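3,4-dihydroxy-2-butanone 4-phosphate synthase (Acinetobacter baumannii, PDB 6MNZ) probably catalyses the conversion of D-ribulose 5-phosphate to 3,4-dihydroxy-2-butanone 4-phosphate and formate, an early step of riboflavin biosynthesis. Local coordinates at residues 114-117 against 118-122; 33-37 against 38-42. All blocks are in the same frame, centred on the assembly; numbering follows the deposited sequence.

Contact 1: 114-117 against 118-122; sequences AHAK and PTDIV
Asp120 OD1 accepts a hydrogen bond from the backbone N of Lys117 at 2.9 Å, nearly straight, with an N-H...O angle of 168°. The amide does not lie in the plane of the carboxylate: it meets the oxygen from above, 63° out of that plane. Asp120 reaches back along the chain because its CG stands beside its own backbone N, opposite the carbonyl carbon (chi1 -69°). This also brings OD1 alongside Ala116, 3.8 Å from that residue's CB. A second bond runs the other way, from Asp120 N to Lys117 O at 3.2 Å. It closes a type I turn over Pro118 and Thr119, with the proline ring in the first corner; a weak bond from Ile121 N to Pro118 O continues the same sense of winding. Ile121 sets CG2 near Lys117 O before its side chain goes on to pack on Leu68 of helix 62-68. Just before the turn, the carbonyl of Ala116 takes a hydrogen bond from Gln67 NE2 of that helix. Backbone and side chain of Asp120 thus bond to the same residue, Lys117, which should hold the carboxylate against the start of the turn and probably helps to offset its negative charge.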
loop_
_atom_site.group_PDB
_atom_site.type_symbol
_atom_site.label_atom_id
_atom_site.label_comp_id
_atom_site.label_asym_id
_atom_site.label_seq_id
_atom_site.Cartn_x
_atom_site.Cartn_y
_atom_site.Cartn_z
ATOM N N ALA A 114 -12.033 7.576 -31.976
ATOM C CA ALA A 114 -11.559 6.195 -31.979
ATOM C C ALA A 114 -10.035 6.136 -31.971
ATOM O O ALA A 114 -9.431 5.522 -31.083
ATOM C CB ALA A 114 -12.119 5.456 -33.194
ATOM N N HIS A 115 -9.395 6.813 -32.922
ATOM C CA HIS A 115 -7.950 6.745 -33.110
ATOM C C HIS A 115 -7.269 8.034 -32.652
ATOM O O HIS A 115 -6.321 8.512 -33.277
ATOM C CB HIS A 115 -7.611 6.450 -34.569
ATOM C CG HIS A 115 -8.228 5.187 -35.089
ATOM N ND1 HIS A 115 -7.771 3.935 -34.736
ATOM C CD2 HIS A 115 -9.291 4.985 -35.902
ATOM C CE1 HIS A 115 -8.540 3.015 -35.294
ATOM N NE2 HIS A 115 -9.476 3.626 -35.998
ATOM N N ALA A 116 -7.789 8.638 -31.586
ATOM C CA ALA A 116 -7.290 9.929 -31.132
ATOM C C ALA A 116 -5.808 9.845 -30.793
ATOM O O ALA A 116 -5.302 8.805 -30.363
ATOM C CB ALA A 116 -8.078 10.404 -29.911
ATOM N N LYS A 117 -5.109 10.949 -31.012
ATOM C CA LYS A 117 -3.707 11.099 -30.657
ATOM C C LYS A 117 -3.548 12.015 -29.452
ATOM O O LYS A 117 -4.466 12.759 -29.090
ATOM C CB LYS A 117 -2.918 11.664 -31.842
ATOM C CG LYS A 117 -2.958 10.796 -33.085
ATOM C CD LYS A 117 -2.125 9.537 -32.907
ATOM C CE LYS A 117 -1.900 8.829 -34.235
ATOM N NZ LYS A 117 -0.988 7.660 -34.095
ATOM N N PRO A 118 -2.359 12.041 -28.847
ATOM C CA PRO A 118 -2.096 13.060 -27.815
ATOM C C PRO A 118 -2.125 14.478 -28.353
ATOM O O PRO A 118 -2.272 15.418 -27.563
ATOM C CB PRO A 118 -0.704 12.682 -27.291
ATOM C CG PRO A 118 -0.550 11.234 -27.614
ATOM C CD PRO A 118 -1.300 11.017 -28.899
ATOM N N THR A 119 -1.749 14.671 -29.618
ATOM C CA THR A 119 -1.759 15.992 -30.231
ATOM C C THR A 119 -3.149 16.434 -30.672
ATOM O O THR A 119 -3.342 17.622 -30.949
ATOM C CB THR A 119 -0.821 16.020 -31.441
ATOM O OG1 THR A 119 0.416 15.377 -31.109
ATOM C CG2 THR A 119 -0.540 17.450 -31.868
ATOM N N ASP A 120 -4.135 15.540 -30.644
ATOM C CA ASP A 120 -5.532 15.952 -30.706
ATOM C C ASP A 120 -5.980 16.727 -29.471
ATOM O O ASP A 120 -7.149 17.123 -29.412
ATOM C CB ASP A 120 -6.427 14.726 -30.894
ATOM C CG ASP A 120 -6.270 14.093 -32.262
ATOM O OD1 ASP A 120 -6.701 12.932 -32.430
ATOM O OD2 ASP A 120 -5.639 14.716 -33.140
ATOM N N ILE A 121 -5.125 16.877 -28.461
ATOM C CA ILE A 121 -5.560 17.260 -27.123
ATOM C C ILE A 121 -4.401 17.952 -26.418
ATOM O O ILE A 121 -3.237 17.784 -26.791
ATOM C CB ILE A 121 -6.064 16.028 -26.331
ATOM C CG1 ILE A 121 -6.915 16.457 -25.133
ATOM C CG2 ILE A 121 -4.895 15.148 -25.868
ATOM C CD1 ILE A 121 -8.253 17.100 -25.502
ATOM N N VAL A 122 -4.735 18.802 -25.449
ATOM C CA VAL A 122 -3.751 19.609 -24.739
ATOM C C VAL A 122 -4.169 19.719 -23.277
ATOM O O VAL A 122 -5.339 19.554 -22.929
ATOM C CB VAL A 122 -3.584 21.013 -25.366
ATOM C CG1 VAL A 122 -2.951 20.911 -26.747
ATOM C CG2 VAL A 122 -4.919 21.747 -25.443
#

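Contact 2: 33-37 against 38-42; sequences LVIAA and THVRP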
loop_
_atom_site.group_PDB
_atom_site.type_symbol
_atom_site.label_atom_id
_atom_site.label_comp_id
_atom_site.label_asym_id
_atom_site.label_seq_id
_atom_site.Cartn_x
_atom_site.Cartn_y
_atom_site.Cartn_z
ATOM N N LEU A 33 -25.592 12.498 -13.253
ATOM C CA LEU A 33 -25.890 12.302 -14.664
ATOM C C LEU A 33 -24.716 11.613 -15.346
ATOM O O LEU A 33 -23.560 11.798 -14.958
ATOM C CB LEU A 33 -26.178 13.639 -15.344
ATOM C CG LEU A 33 -27.367 14.454 -14.834
ATOM C CD1 LEU A 33 -27.340 15.844 -15.457
ATOM C CD2 LEU A 33 -28.684 13.756 -15.131
ATOM N N VAL A 34 -25.034 10.676 -16.236
ATOM C CA VAL A 34 -24.036 9.850 -16.908
ATOM C C VAL A 34 -24.495 9.657 -18.344
ATOM O O VAL A 34 -25.652 9.293 -18.582
ATOM C CB VAL A 34 -23.841 8.485 -16.226
ATOM C CG1 VAL A 34 -22.677 7.726 -16.864
ATOM C CG2 VAL A 34 -23.618 8.662 -14.735
ATOM N N ILE A 35 -23.645 10.036 -19.296
ATOM C CA ILE A 35 -23.932 9.867 -20.714
ATOM C C ILE A 35 -22.690 9.314 -21.395
ATOM O O ILE A 35 -21.559 9.602 -20.994
ATOM C CB ILE A 35 -24.375 11.195 -21.366
ATOM C CG1 ILE A 35 -24.711 10.983 -22.843
ATOM C CG2 ILE A 35 -23.291 12.258 -21.209
ATOM C CD1 ILE A 35 -25.354 12.190 -23.496
ATOM N N ALA A 36 -22.906 8.526 -22.445
ATOM C CA ALA A 36 -21.794 8.018 -23.236
ATOM C C ALA A 36 -21.027 9.177 -23.857
ATOM O O ALA A 36 -21.592 9.969 -24.619
ATOM C CB ALA A 36 -22.301 7.072 -24.323
ATOM N N ALA A 37 -19.741 9.283 -23.516
ATOM C CA ALA A 37 -18.917 10.363 -24.043
ATOM C C ALA A 37 -18.963 10.415 -25.563
ATOM O O ALA A 37 -18.941 11.502 -26.148
ATOM C CB ALA A 37 -17.473 10.197 -23.564
ATOM N N THR A 38 -19.176 9.268 -26.210
ATOM C CA THR A 38 -19.209 9.236 -27.666
ATOM C C THR A 38 -20.457 9.915 -28.217
ATOM O O THR A 38 -20.442 10.400 -29.354
ATOM C CB THR A 38 -19.132 7.790 -28.155
ATOM O OG1 THR A 38 -18.043 7.123 -27.506
ATOM C CG2 THR A 38 -18.929 7.741 -29.661
ATOM N N HIS A 39 -21.556 9.905 -27.464
ATOM C CA HIS A 39 -22.804 10.508 -27.908
ATOM C C HIS A 39 -23.054 11.876 -27.284
ATOM O O HIS A 39 -24.147 12.428 -27.450
ATOM C CB HIS A 39 -23.980 9.581 -27.593
ATOM C CG HIS A 39 -23.985 8.319 -28.397
ATOM N ND1 HIS A 39 -24.262 8.295 -29.746
ATOM C CD2 HIS A 39 -23.768 7.032 -28.035
ATOM C CE1 HIS A 39 -24.166 7.056 -30.191
ATOM N NE2 HIS A 39 -23.872 6.268 -29.172
ATOM N N VAL A 40 -22.062 12.453 -26.604
ATOM C CA VAL A 40 -22.282 13.708 -25.894
ATOM C C VAL A 40 -22.357 14.856 -26.891
ATOM O O VAL A 40 -21.547 14.950 -27.824
ATOM C CB VAL A 40 -21.175 13.945 -24.853
ATOM C CG1 VAL A 40 -19.883 14.380 -25.526
ATOM C CG2 VAL A 40 -21.627 14.981 -23.831
ATOM N N ARG A 41 -23.285 15.772 -26.656
ATOM C CA ARG A 41 -23.587 16.867 -27.564
ATOM C C ARG A 41 -23.620 18.171 -26.785
ATOM O O ARG A 41 -23.702 18.161 -25.553
ATOM C CB ARG A 41 -24.931 16.647 -28.274
ATOM C CG ARG A 41 -25.051 15.291 -28.958
ATOM C CD ARG A 41 -26.488 14.979 -29.340
ATOM N NE ARG A 41 -27.389 15.035 -28.193
ATOM C CZ ARG A 41 -28.699 14.820 -28.256
ATOM N NH1 ARG A 41 -29.237 14.312 -29.356
ATOM N NH2 ARG A 41 -29.450 14.991 -27.176
ATOM N N PRO A 42 -23.380 19.302 -27.459
ATOM C CA PRO A 42 -23.414 20.597 -26.765
ATOM C C PRO A 42 -24.558 20.720 -25.771
ATOM O O PRO A 42 -24.334 21.055 -24.604
ATOM C CB PRO A 42 -23.563 21.601 -27.915
ATOM C CG PRO A 42 -22.870 20.940 -29.073
ATOM C CD PRO A 42 -22.980 19.441 -28.873
#
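Ile35 and Val40 meet where strand 31-36 ends and the chain winds through a short 3-10 segment toward helix 42-52, the first half of a beta-alpha-beta connection in the mixed sheet of the synthase domain. Two overlapping type I turns make the bend. In the first, His39 N bonds to Ala36 O at 2.8 Å; in the second, Val40 N reaches Ala37 O at 3.3 Å, with a straighter N-H...O angle of 164°. The buried side is apolar. Ile35 and Val40 cross at about a right angle, CG2 of Ile35 lying 4.1 Å from CG2 of Val40, while the extended chain of Ile35 carries its CD1 to the backbone carbonyl of His39. Val40 has CG1 set between its backbone N and carbonyl carbon (chi1 75°), and this turns CG1 toward Ala37 O, beyond the end of the carbonyl, and sends CG2 to the isoleucine. Ile108 of helix 101-112 covers both Ala37 and Val40, and Ile45 of helix 42-52 also packs on Val40. Toward solvent the contact is looser: Thr38 and His39 are partly exposed, and touch Glu157 and Leu156 respectively in the loop before strand 160-164. Past the bend Arg41 takes the N-cap position of helix 42-52 and forms a salt bridge through NE to Asp44. The imidazole of His39 meets Ala36 by its edge, near the ring plane, with CD2 4.0 Å from the methyl CB.

Overall arrangement
Both contacts belong to the synthase domain, with centres 18 Å apart and nearest atoms about 7 Å apart, so they do not touch. Contact 2 comes first along the chain, at the end of strand 31-36 in the interior of the six-stranded mixed sheet. Contact 1 follows much later, in the loop that leads from helix 101-112 to strand 127-131, an outermost strand of that sheet within the chain. Helix 101-112 relates the two: it packs on the turn of residues 33-42, and its chain then runs on into the turn of residues 114-122. Contact 2 turns the chain at the end of the strand carrying Asp32, predicted to bind ribulose 5-phosphate; contact 1 lies away from the predicted sites.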